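Local coordinates for protein glycogen synthase (Cyanobacterium sp. CLg1, PDB 6GNF) that is a bacterial glycogen (starch) synthase of the two-domain glycosyltransferase type, binding adenosine-5'-diphosphate and a glycan in the cleft between its Rossmann-like domains, at residues A[359-364]-A[430-435]; A[449-454]-A[468-473]. All blocks are in the same frame, centred on the assembly; numbering follows the deposited sequence.

Interaction 1 of 2, residues A[359-364]-A[430-435]; sequences LENQKG and PSRFEP. With AC1 (4,6-dideoxy-4-{[(1S,4R,5S,6S)-4,5,6-trihydroxy-3-(hydroxymethyl)cyclohex-2-en-1-yl]amino}-alpha-D-glucopyranose), chain D; ADP (adenosine-5'-diphosphate), chain F.
Two loops without regular secondary structure run beside each other, with Lys363 and Ser431 facing at 4.2 Å between their CA atoms, and are joined by the backbone bond from Arg432 N to Gln362 O. Arg432 adds a second link: NH1 lies 2.8 Å from Asn361 O, and that oxygen meets the edge of the guanidinium in its plane and offers a lone pair. Asn361 also lays its amide against the same group, the two planes 10° apart and OD1 over one guanidinium face. Gln362 runs extended across the Phe433 ring. Its CG stands over the face, a CH-pi contact 3.6 Å from the ring centroid, and its amide is stacked on the ring at 22°. With CG anti to the backbone N (chi1 -179°) and the chain straight beyond it, NE2 reaches AC1, giving O2B a nearly straight 3.0 Å bond; Arg358 and Asn202 both bond to OE1 of Gln362, which fixes the turn of the amide. Lys363 bends at chi2 and brings NZ to Glu434 OE2 at 2.9 Å, a salt bridge on the syn side, somewhat out of the carboxylate plane. The same ammonium binds ADP O3A at 2.8 Å and O1B, and so ties the carboxylate to the diphosphate. Glu434 is gripped at each oxygen: OE2 accepts a 2.6 Å bond from AC1 O3B, while Ser431 OG donates to the anti lone pair of OE1. A water bridges Ser431 OG and Lys363 O. These two loops follow strands 352-356 and 426-429 of a parallel Rossmann-like sheet, and their Lys363 and Glu434 are consistent with the lysine and glutamate found at the nucleotide site of glycogen synthases and related GT-B enzymes.

Interaction 2 of 2, residues A[449-454]-A[468-473]; sequences IPVVAP and FLMNKI
Phe468 and Ile449 meet at the start of this strand pair, CG2 of Ile449 and Pro450 O both approaching the phenyl ring obliquely. CG2 of Ile449 comes to 4.2 Å from Phe468 CD1. Phe468 projects from the same sheet face as Val451. Two parallel bridges, Val451 with Phe468 and Val452 with Leu469, set the register. Phe468 N donates to Pro450 O, Val452 N to Phe468 O, and Met470 N to Val452 O at 2.8 Å, so Phe468 bonds to Pro450 and Val452, straddling Val451, and Val452 bonds to Phe468 and Met470, straddling Leu469. The peptide oxygens Phe468 O and Val452 O additionally receive CA-H contacts from Val451 and Leu469. On the other sheet face Val452 and Leu469 touch through their branch ends, CG2 to CD2 at 3.6 Å. Leu469 sends its second methyl, CD1, to Pro454 CB. Beyond the bridges Met470 runs back over the neighbouring backbone: its chain is extended past CG (chi2 169°), bringing SD to 3.8 Å from Ala453 N and the terminal CE to 3.4 Å from Val451 O. Pro454 fits its ring into the turning second segment, CD 3.3 Å from Met470 O and CG near Lys472 N. Ala453 CB packs on Ile473 CG1. Strands 449-452 and 468-469, with helix 457-461 between them, make a beta-alpha-beta unit at one margin of the six-stranded parallel sheet. Strand 426-429 pairs with the inner strand through Cys427 and Met429, while helix 485-503 packs on Phe468 and Met470, and helix 509-520 on Ile449 and Phe468.

In the fold
Both contacts belong to the same parallel-sheet domain, their centres 12 Å apart, and the segments of interaction 1 both precede those of interaction 2 in sequence. Interaction 1 is at the ligands themselves; interaction 2 lies farther back, the side chain of Val452 about 10 Å from ADP and about 11 Å from AC1. They meet directly by packing: Ala453 CB is 3.0 Å from Ser431 O, Met470 CE is 3.7 Å from Pro430 N, and Ile473 touches both Pro430 and Arg432. The connection follows from sheet order, since strand 426-429, which leads into 430-435, neighbours strand 449-452. The residues just past the two outer strands thus back onto the loop that carries Glu434.

Interaction 1 of 2, residues A[359-364]-A[430-435]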
ATOM      1  N   LEU A 359      -3.757  -5.686  11.263  1.00 75.64           N
ATOM      2  CA  LEU A 359      -4.602  -6.756  11.800  1.00 80.50           C
ATOM      3  C   LEU A 359      -6.001  -6.679  11.172  1.00 83.14           C
ATOM      4  O   LEU A 359      -6.989  -6.383  11.846  1.00 86.78           O
ATOM      5  CB  LEU A 359      -4.691  -6.640  13.318  1.00 81.91           C
ATOM      6  CG  LEU A 359      -3.363  -6.690  14.066  1.00 82.81           C
ATOM      7  CD1 LEU A 359      -3.598  -6.450  15.547  1.00 84.15           C
ATOM      8  CD2 LEU A 359      -2.670  -8.023  13.839  1.00 83.59           C
ATOM      9  N   GLU A 360      -6.056  -6.937   9.871  1.00 80.28           N
ATOM     10  CA  GLU A 360      -7.257  -6.784   9.072  1.00 77.24           C
ATOM     11  C   GLU A 360      -7.429  -8.047   8.220  1.00 73.68           C
ATOM     12  O   GLU A 360      -6.473  -8.780   7.994  1.00 73.29           O
ATOM     13  CB  GLU A 360      -7.113  -5.526   8.207  1.00 78.17           C
ATOM     14  CG  GLU A 360      -8.416  -5.050   7.516  1.00 82.34           C
ATOM     15  CD  GLU A 360      -8.405  -5.151   5.972  1.00 82.91           C
ATOM     16  OE1 GLU A 360      -7.806  -4.288   5.284  1.00 84.65           O
ATOM     17  OE2 GLU A 360      -9.010  -6.115   5.455  1.00 80.09           O
ATOM     18  N   ASN A 361      -8.649  -8.277   7.749  1.00 71.72           N
ATOM     19  CA  ASN A 361      -8.961  -9.474   6.967  1.00 69.11           C
ATOM     20  C   ASN A 361      -7.942  -9.785   5.864  1.00 64.78           C
ATOM     21  O   ASN A 361      -7.551 -10.932   5.673  1.00 63.97           O
ATOM     22  CB  ASN A 361     -10.353  -9.353   6.343  1.00 70.28           C
ATOM     23  CG  ASN A 361     -10.750 -10.599   5.566  1.00 72.11           C
ATOM     24  OD1 ASN A 361     -10.940 -11.674   6.145  1.00 75.41           O
ATOM     25  ND2 ASN A 361     -10.832 -10.480   4.251  1.00 70.26           N
ATOM     26  N   GLN A 362      -7.532  -8.765   5.124  1.00 62.80           N
ATOM     27  CA  GLN A 362      -6.597  -8.946   4.022  1.00 60.72           C
ATOM     28  C   GLN A 362      -5.355  -9.761   4.384  1.00 61.02           C
ATOM     29  O   GLN A 362      -4.922 -10.604   3.595  1.00 58.96           O
ATOM     30  CB  GLN A 362      -6.148  -7.593   3.455  1.00 59.51           C
ATOM     31  CG  GLN A 362      -5.196  -7.762   2.281  1.00 59.75           C
ATOM     32  CD  GLN A 362      -4.666  -6.471   1.737  1.00 60.03           C
ATOM     33  OE1 GLN A 362      -5.249  -5.407   1.943  1.00 60.49           O
ATOM     34  NE2 GLN A 362      -3.535  -6.545   1.049  1.00 60.40           N
ATOM     35  N   LYS A 363      -4.785  -9.502   5.565  1.00 61.69           N
ATOM     36  CA  LYS A 363      -3.464 -10.035   5.944  1.00 62.31           C
ATOM     37  C   LYS A 363      -3.477 -11.378   6.669  1.00 63.98           C
ATOM     38  O   LYS A 363      -2.436 -12.013   6.803  1.00 64.98           O
ATOM     39  CB  LYS A 363      -2.719  -9.011   6.804  1.00 62.27           C
ATOM     40  CG  LYS A 363      -2.500  -7.659   6.133  1.00 61.20           C
ATOM     41  CD  LYS A 363      -1.473  -7.736   5.018  1.00 60.14           C
ATOM     42  CE  LYS A 363      -1.375  -6.415   4.276  1.00 58.74           C
ATOM     43  NZ  LYS A 363      -0.308  -6.433   3.231  1.00 58.81           N
ATOM     44  N   GLY A 364      -4.643 -11.817   7.138  1.00 64.86           N
ATOM     45  CA  GLY A 364      -4.774 -13.140   7.739  1.00 65.11           C
ATOM     46  C   GLY A 364      -4.131 -13.313   9.099  1.00 66.70           C
ATOM     47  O   GLY A 364      -3.792 -14.436   9.480  1.00 68.70           O
ATOM     48  N   PRO A 430       0.148 -14.850   5.427  1.00 63.08           N
ATOM     49  CA  PRO A 430      -1.053 -15.584   5.040  1.00 63.73           C
ATOM     50  C   PRO A 430      -2.151 -14.665   4.502  1.00 61.92           C
ATOM     51  O   PRO A 430      -3.279 -14.675   5.004  1.00 61.01           O
ATOM     52  CB  PRO A 430      -1.479 -16.234   6.357  1.00 65.93           C
ATOM     53  CG  PRO A 430      -1.083 -15.236   7.384  1.00 65.61           C
ATOM     54  CD  PRO A 430       0.190 -14.609   6.880  1.00 64.68           C
ATOM     55  N   SER A 431      -1.816 -13.879   3.483  1.00 59.72           N
ATOM     56  CA  SER A 431      -2.743 -12.903   2.934  1.00 58.94           C
ATOM     57  C   SER A 431      -3.872 -13.580   2.162  1.00 59.75           C
ATOM     58  O   SER A 431      -3.655 -14.570   1.472  1.00 61.58           O
ATOM     59  CB  SER A 431      -2.009 -11.920   2.014  1.00 56.78           C
ATOM     60  OG  SER A 431      -0.982 -11.243   2.718  1.00 54.65           O
ATOM     61  N   ARG A 432      -5.077 -13.030   2.281  1.00 60.03           N
ATOM     62  CA  ARG A 432      -6.225 -13.481   1.500  1.00 61.21           C
ATOM     63  C   ARG A 432      -6.230 -12.859   0.106  1.00 60.29           C
ATOM     64  O   ARG A 432      -6.750 -13.445  -0.835  1.00 61.57           O
ATOM     65  CB  ARG A 432      -7.527 -13.160   2.231  1.00 62.48           C
ATOM     66  CG  ARG A 432      -7.699 -13.950   3.521  1.00 63.92           C
ATOM     67  CD  ARG A 432      -9.065 -13.725   4.141  1.00 65.05           C
ATOM     68  NE  ARG A 432      -9.313 -14.648   5.255  1.00 68.82           N
ATOM     69  CZ  ARG A 432      -9.031 -14.419   6.540  1.00 69.99           C
ATOM     70  NH1 ARG A 432      -8.480 -13.279   6.932  1.00 69.97           N
ATOM     71  NH2 ARG A 432      -9.306 -15.347   7.445  1.00 71.95           N
ATOM     72  N   PHE A 433      -5.707 -11.647  -0.009  1.00 58.96           N
ATOM     73  CA  PHE A 433      -5.367 -11.055  -1.301  1.00 57.52           C
ATOM     74  C   PHE A 433      -4.206 -10.090  -1.067  1.00 56.89           C
ATOM     75  O   PHE A 433      -4.067  -9.538   0.033  1.00 54.90           O
ATOM     76  CB  PHE A 433      -6.574 -10.349  -1.923  1.00 56.37           C
ATOM     77  CG  PHE A 433      -7.193  -9.313  -1.030  1.00 56.40           C
ATOM     78  CD1 PHE A 433      -8.129  -9.673  -0.070  1.00 58.39           C
ATOM     79  CD2 PHE A 433      -6.836  -7.973  -1.145  1.00 54.64           C
ATOM     80  CE1 PHE A 433      -8.703  -8.720   0.756  1.00 57.58           C
ATOM     81  CE2 PHE A 433      -7.404  -7.012  -0.320  1.00 54.26           C
ATOM     82  CZ  PHE A 433      -8.336  -7.389   0.635  1.00 56.10           C
ATOM     83  N   GLU A 434      -3.360  -9.901  -2.077  1.00 56.21           N
ATOM     84  CA  GLU A 434      -2.158  -9.096  -1.917  1.00 54.77           C
ATOM     85  C   GLU A 434      -1.684  -8.549  -3.254  1.00 55.55           C
ATOM     86  O   GLU A 434      -0.988  -9.240  -3.993  1.00 58.70           O
ATOM     87  CB  GLU A 434      -1.050  -9.922  -1.255  1.00 55.98           C
ATOM     88  CG  GLU A 434       0.063  -9.081  -0.651  1.00 55.17           C
ATOM     89  CD  GLU A 434      -0.415  -8.262   0.522  1.00 56.28           C
ATOM     90  OE1 GLU A 434      -0.693  -8.878   1.572  1.00 58.94           O
ATOM     91  OE2 GLU A 434      -0.505  -7.017   0.401  1.00 56.16           O
ATOM     92  N   PRO A 435      -2.073  -7.306  -3.584  1.00 54.40           N
ATOM     93  CA  PRO A 435      -1.663  -6.686  -4.833  1.00 54.41           C
ATOM     94  C   PRO A 435      -0.170  -6.823  -5.139  1.00 55.25           C
ATOM     95  O   PRO A 435       0.203  -7.190  -6.253  1.00 56.01           O
ATOM     96  CB  PRO A 435      -2.078  -5.222  -4.638  1.00 53.86           C
ATOM     97  CG  PRO A 435      -3.315  -5.332  -3.827  1.00 53.09           C
ATOM     98  CD  PRO A 435      -3.073  -6.484  -2.886  1.00 54.17           C
TER
HETATM   99  C1  AC1 D   3      -4.248   2.422   1.741  1.00 62.34           C
HETATM  100  O2  AC1 D   3      -5.003   2.822  -0.540  1.00 58.64           O
HETATM  101  C2  AC1 D   3      -3.928   2.278   0.253  1.00 61.16           C
HETATM  102  C4A AC1 D   3       0.618  -3.049  -1.975  1.00 50.53           C
HETATM  103  C3  AC1 D   3      -3.655   0.823  -0.132  1.00 59.84           C
HETATM  104  O3  AC1 D   3      -3.190   0.826  -1.485  1.00 59.98           O
HETATM  105  C4  AC1 D   3      -2.624   0.163   0.812  1.00 59.69           C
HETATM  106  N4A AC1 D   3      -2.304  -1.248   0.494  1.00 53.32           N
HETATM  107  C5  AC1 D   3      -3.166   0.318   2.241  1.00 60.63           C
HETATM  108  O5  AC1 D   3      -3.302   1.711   2.553  1.00 64.51           O
HETATM  109  C6  AC1 D   3      -2.263  -0.298   3.297  1.00 63.55           C
HETATM  110  C1B AC1 D   3      -1.789  -1.741  -0.786  1.00 49.71           C
HETATM  111  C2B AC1 D   3      -1.621  -3.286  -0.876  1.00 51.61           C
HETATM  112  O2B AC1 D   3      -2.147  -3.987   0.247  1.00 50.03           O
HETATM  113  C3B AC1 D   3      -0.205  -3.807  -0.975  1.00 48.80           C
HETATM  114  O3B AC1 D   3      -0.237  -5.169  -1.401  1.00 51.50           O
HETATM  115  O4  AC1 D   3       1.966  -3.502  -1.813  1.00 51.99           O
HETATM  116  C5B AC1 D   3       0.520  -1.565  -1.734  1.00 47.20           C
HETATM  117  C7B AC1 D   3      -0.530  -0.998  -1.161  1.00 47.15           C
HETATM  118  C6B AC1 D   3       1.639  -0.693  -2.208  1.00 44.05           C
HETATM  119  O6B AC1 D   3       1.753  -0.895  -3.618  1.00 46.47           O
HETATM  120  PB  ADP F 601      -0.053  -2.956   3.081  1.00 64.14           P
HETATM  121  O1B ADP F 601      -1.105  -3.786   2.392  1.00 64.43           O
HETATM  122  O2B ADP F 601       0.480  -1.837   2.230  1.00 64.53           O
HETATM  123  O3B ADP F 601      -0.411  -2.582   4.494  1.00 60.91           O
HETATM  124  PA  ADP F 601       2.613  -3.889   2.503  1.00 84.47           P
HETATM  125  O1A ADP F 601       2.483  -3.487   1.039  1.00 69.12           O
HETATM  126  O2A ADP F 601       3.388  -5.138   2.903  1.00 82.66           O
HETATM  127  O3A ADP F 601       1.164  -4.010   3.216  1.00 74.64           O
HETATM  128  O5' ADP F 601       3.246  -2.645   3.319  1.00 84.56           O
HETATM  129  C5' ADP F 601       3.066  -2.506   4.733  1.00 81.96           C
HETATM  130  C4' ADP F 601       4.319  -1.849   5.300  1.00 81.16           C
HETATM  131  O4' ADP F 601       4.130  -1.394   6.641  1.00 75.86           O
HETATM  132  C3' ADP F 601       5.465  -2.837   5.339  1.00 81.16           C
HETATM  133  O3' ADP F 601       6.640  -2.159   4.880  1.00 85.18           O
HETATM  134  C2' ADP F 601       5.563  -3.257   6.788  1.00 76.78           C
HETATM  135  O2' ADP F 601       6.931  -3.491   7.108  1.00 80.62           O
HETATM  136  C1' ADP F 601       4.986  -2.080   7.556  1.00 75.05           C
HETATM  137  N9  ADP F 601       4.177  -2.404   8.764  1.00 73.68           N
HETATM  138  C8  ADP F 601       2.930  -2.921   8.787  1.00 74.67           C
HETATM  139  N7  ADP F 601       2.476  -3.055  10.063  1.00 71.25           N
HETATM  140  C5  ADP F 601       3.442  -2.603  10.881  1.00 70.72           C
HETATM  141  C6  ADP F 601       3.634  -2.453  12.338  1.00 69.42           C
HETATM  142  N6  ADP F 601       2.675  -2.822  13.210  1.00 72.60           N
HETATM  143  N1  ADP F 601       4.801  -1.938  12.779  1.00 70.28           N
HETATM  144  C2  ADP F 601       5.782  -1.563  11.941  1.00 70.62           C
HETATM  145  N3  ADP F 601       5.670  -1.671  10.604  1.00 72.08           N
HETATM  146  C4  ADP F 601       4.553  -2.168  10.021  1.00 71.99           C
HETATM  147  O   HOH W   1      -0.133 -11.465   5.068  1.00 60.58           O

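Interaction 2 of 2, residues A[449-454]-A[468-473]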
ATOM      1  N   ILE A 449      13.475 -15.947   4.680  1.00 66.94           N
ATOM      2  CA  ILE A 449      12.773 -16.662   3.621  1.00 66.91           C
ATOM      3  C   ILE A 449      11.258 -16.477   3.705  1.00 66.43           C
ATOM      4  O   ILE A 449      10.652 -16.829   4.721  1.00 68.71           O
ATOM      5  CB  ILE A 449      13.106 -18.163   3.685  1.00 68.44           C
ATOM      6  CG1 ILE A 449      14.582 -18.376   3.336  1.00 70.62           C
ATOM      7  CG2 ILE A 449      12.214 -18.954   2.739  1.00 68.95           C
ATOM      8  CD1 ILE A 449      15.126 -19.737   3.716  1.00 72.90           C
ATOM      9  N   PRO A 450      10.633 -15.959   2.627  1.00 64.29           N
ATOM     10  CA  PRO A 450       9.179 -15.800   2.645  1.00 62.59           C
ATOM     11  C   PRO A 450       8.400 -17.117   2.586  1.00 63.34           C
ATOM     12  O   PRO A 450       8.748 -18.019   1.820  1.00 62.26           O
ATOM     13  CB  PRO A 450       8.889 -14.966   1.384  1.00 62.13           C
ATOM     14  CG  PRO A 450      10.191 -14.351   1.006  1.00 62.36           C
ATOM     15  CD  PRO A 450      11.232 -15.334   1.434  1.00 64.33           C
ATOM     16  N   VAL A 451       7.354 -17.201   3.405  1.00 63.43           N
ATOM     17  CA  VAL A 451       6.366 -18.266   3.333  1.00 63.91           C
ATOM     18  C   VAL A 451       5.029 -17.551   3.199  1.00 63.04           C
ATOM     19  O   VAL A 451       4.527 -16.978   4.163  1.00 62.55           O
ATOM     20  CB  VAL A 451       6.397 -19.171   4.584  1.00 64.59           C
ATOM     21  CG1 VAL A 451       5.405 -20.314   4.463  1.00 65.99           C
ATOM     22  CG2 VAL A 451       7.794 -19.704   4.823  1.00 66.38           C
ATOM     23  N   VAL A 452       4.463 -17.593   1.996  1.00 62.58           N
ATOM     24  CA  VAL A 452       3.417 -16.665   1.603  1.00 61.94           C
ATOM     25  C   VAL A 452       2.204 -17.351   0.983  1.00 62.75           C
ATOM     26  O   VAL A 452       2.287 -18.468   0.487  1.00 64.17           O
ATOM     27  CB  VAL A 452       3.973 -15.622   0.605  1.00 61.31           C
ATOM     28  CG1 VAL A 452       5.143 -14.878   1.228  1.00 61.10           C
ATOM     29  CG2 VAL A 452       4.410 -16.272  -0.699  1.00 62.31           C
ATOM     30  N   ALA A 453       1.069 -16.667   1.038  1.00 61.96           N
ATOM     31  CA  ALA A 453      -0.134 -17.126   0.360  1.00 62.62           C
ATOM     32  C   ALA A 453       0.044 -17.007  -1.156  1.00 63.48           C
ATOM     33  O   ALA A 453       0.688 -16.074  -1.635  1.00 62.50           O
ATOM     34  CB  ALA A 453      -1.339 -16.316   0.804  1.00 61.31           C
ATOM     35  N   PRO A 454      -0.549 -17.938  -1.914  1.00 66.25           N
ATOM     36  CA  PRO A 454      -0.433 -17.931  -3.369  1.00 66.74           C
ATOM     37  C   PRO A 454      -1.428 -16.971  -4.019  1.00 64.36           C
ATOM     38  O   PRO A 454      -2.316 -17.397  -4.741  1.00 66.13           O
ATOM     39  CB  PRO A 454      -0.758 -19.385  -3.727  1.00 68.29           C
ATOM     40  CG  PRO A 454      -1.780 -19.779  -2.711  1.00 69.61           C
ATOM     41  CD  PRO A 454      -1.394 -19.057  -1.441  1.00 69.09           C
ATOM     42  N   PHE A 468       8.520 -20.314  -0.159  1.00 68.94           N
ATOM     43  CA  PHE A 468       7.478 -21.338  -0.237  1.00 69.60           C
ATOM     44  C   PHE A 468       6.076 -20.747  -0.268  1.00 67.66           C
ATOM     45  O   PHE A 468       5.823 -19.724   0.359  1.00 66.59           O
ATOM     46  CB  PHE A 468       7.581 -22.273   0.966  1.00 71.39           C
ATOM     47  CG  PHE A 468       8.912 -22.942   1.096  1.00 73.37           C
ATOM     48  CD1 PHE A 468       9.933 -22.350   1.815  1.00 73.31           C
ATOM     49  CD2 PHE A 468       9.143 -24.167   0.493  1.00 76.00           C
ATOM     50  CE1 PHE A 468      11.166 -22.969   1.936  1.00 75.69           C
ATOM     51  CE2 PHE A 468      10.369 -24.797   0.612  1.00 77.25           C
ATOM     52  CZ  PHE A 468      11.383 -24.196   1.332  1.00 77.30           C
ATOM     53  N   LEU A 469       5.174 -21.424  -0.973  1.00 68.73           N
ATOM     54  CA  LEU A 469       3.771 -21.034  -1.046  1.00 68.94           C
ATOM     55  C   LEU A 469       2.909 -21.899  -0.130  1.00 70.79           C
ATOM     56  O   LEU A 469       3.092 -23.119  -0.059  1.00 74.11           O
ATOM     57  CB  LEU A 469       3.239 -21.173  -2.471  1.00 69.35           C
ATOM     58  CG  LEU A 469       3.907 -20.345  -3.566  1.00 69.46           C
ATOM     59  CD1 LEU A 469       3.101 -20.459  -4.859  1.00 70.40           C
ATOM     60  CD2 LEU A 469       4.050 -18.886  -3.164  1.00 68.23           C
ATOM     61  N   MET A 470       1.942 -21.255   0.515  1.00 70.39           N
ATOM     62  CA  MET A 470       0.895 -21.943   1.255  1.00 72.39           C
ATOM     63  C   MET A 470      -0.183 -22.394   0.276  1.00 74.02           C
ATOM     64  O   MET A 470      -0.126 -22.096  -0.918  1.00 73.44           O
ATOM     65  CB  MET A 470       0.206 -20.982   2.223  1.00 73.08           C
ATOM     66  CG  MET A 470       1.104 -20.240   3.182  1.00 72.60           C
ATOM     67  SD  MET A 470       0.183 -18.932   4.002  1.00 70.69           S
ATOM     68  CE  MET A 470       1.492 -18.262   5.023  1.00 70.85           C
ATOM     69  N   ASN A 471      -1.199 -23.074   0.796  1.00 74.57           N
ATOM     70  CA  ASN A 471      -2.441 -23.209   0.057  1.00 75.53           C
ATOM     71  C   ASN A 471      -3.228 -21.914   0.232  1.00 73.81           C
ATOM     72  O   ASN A 471      -2.880 -21.075   1.062  1.00 75.10           O
ATOM     73  CB  ASN A 471      -3.248 -24.415   0.540  1.00 77.50           C
ATOM     74  CG  ASN A 471      -2.615 -25.740   0.155  1.00 80.72           C
ATOM     75  OD1 ASN A 471      -1.818 -25.815  -0.776  1.00 80.97           O
ATOM     76  ND2 ASN A 471      -2.997 -26.802   0.856  1.00 83.13           N
ATOM     77  N   LYS A 472      -4.277 -21.750  -0.562  1.00 73.39           N
ATOM     78  CA  LYS A 472      -5.079 -20.526  -0.564  1.00 72.05           C
ATOM     79  C   LYS A 472      -5.772 -20.294   0.778  1.00 71.48           C
ATOM     80  O   LYS A 472      -6.337 -21.212   1.348  1.00 74.63           O
ATOM     81  CB  LYS A 472      -6.129 -20.615  -1.675  1.00 72.87           C
ATOM     82  CG  LYS A 472      -6.948 -19.357  -1.880  1.00 72.57           C
ATOM     83  CD  LYS A 472      -8.086 -19.615  -2.854  1.00 74.18           C
ATOM     84  CE  LYS A 472      -8.968 -18.391  -3.009  1.00 72.70           C
ATOM     85  NZ  LYS A 472      -8.233 -17.255  -3.639  1.00 71.38           N
ATOM     86  N   ILE A 473      -5.725 -19.061   1.267  1.00 69.89           N
ATOM     87  CA  ILE A 473      -6.433 -18.682   2.487  1.00 71.01           C
ATOM     88  C   ILE A 473      -7.811 -18.185   2.066  1.00 73.22           C
ATOM     89  O   ILE A 473      -7.910 -17.145   1.430  1.00 73.72           O
ATOM     90  CB  ILE A 473      -5.698 -17.565   3.266  1.00 69.79           C
ATOM     91  CG1 ILE A 473      -4.207 -17.897   3.445  1.00 69.12           C
ATOM     92  CG2 ILE A 473      -6.361 -17.327   4.619  1.00 69.82           C
ATOM     93  CD1 ILE A 473      -3.918 -19.169   4.214  1.00 71.11           C
TER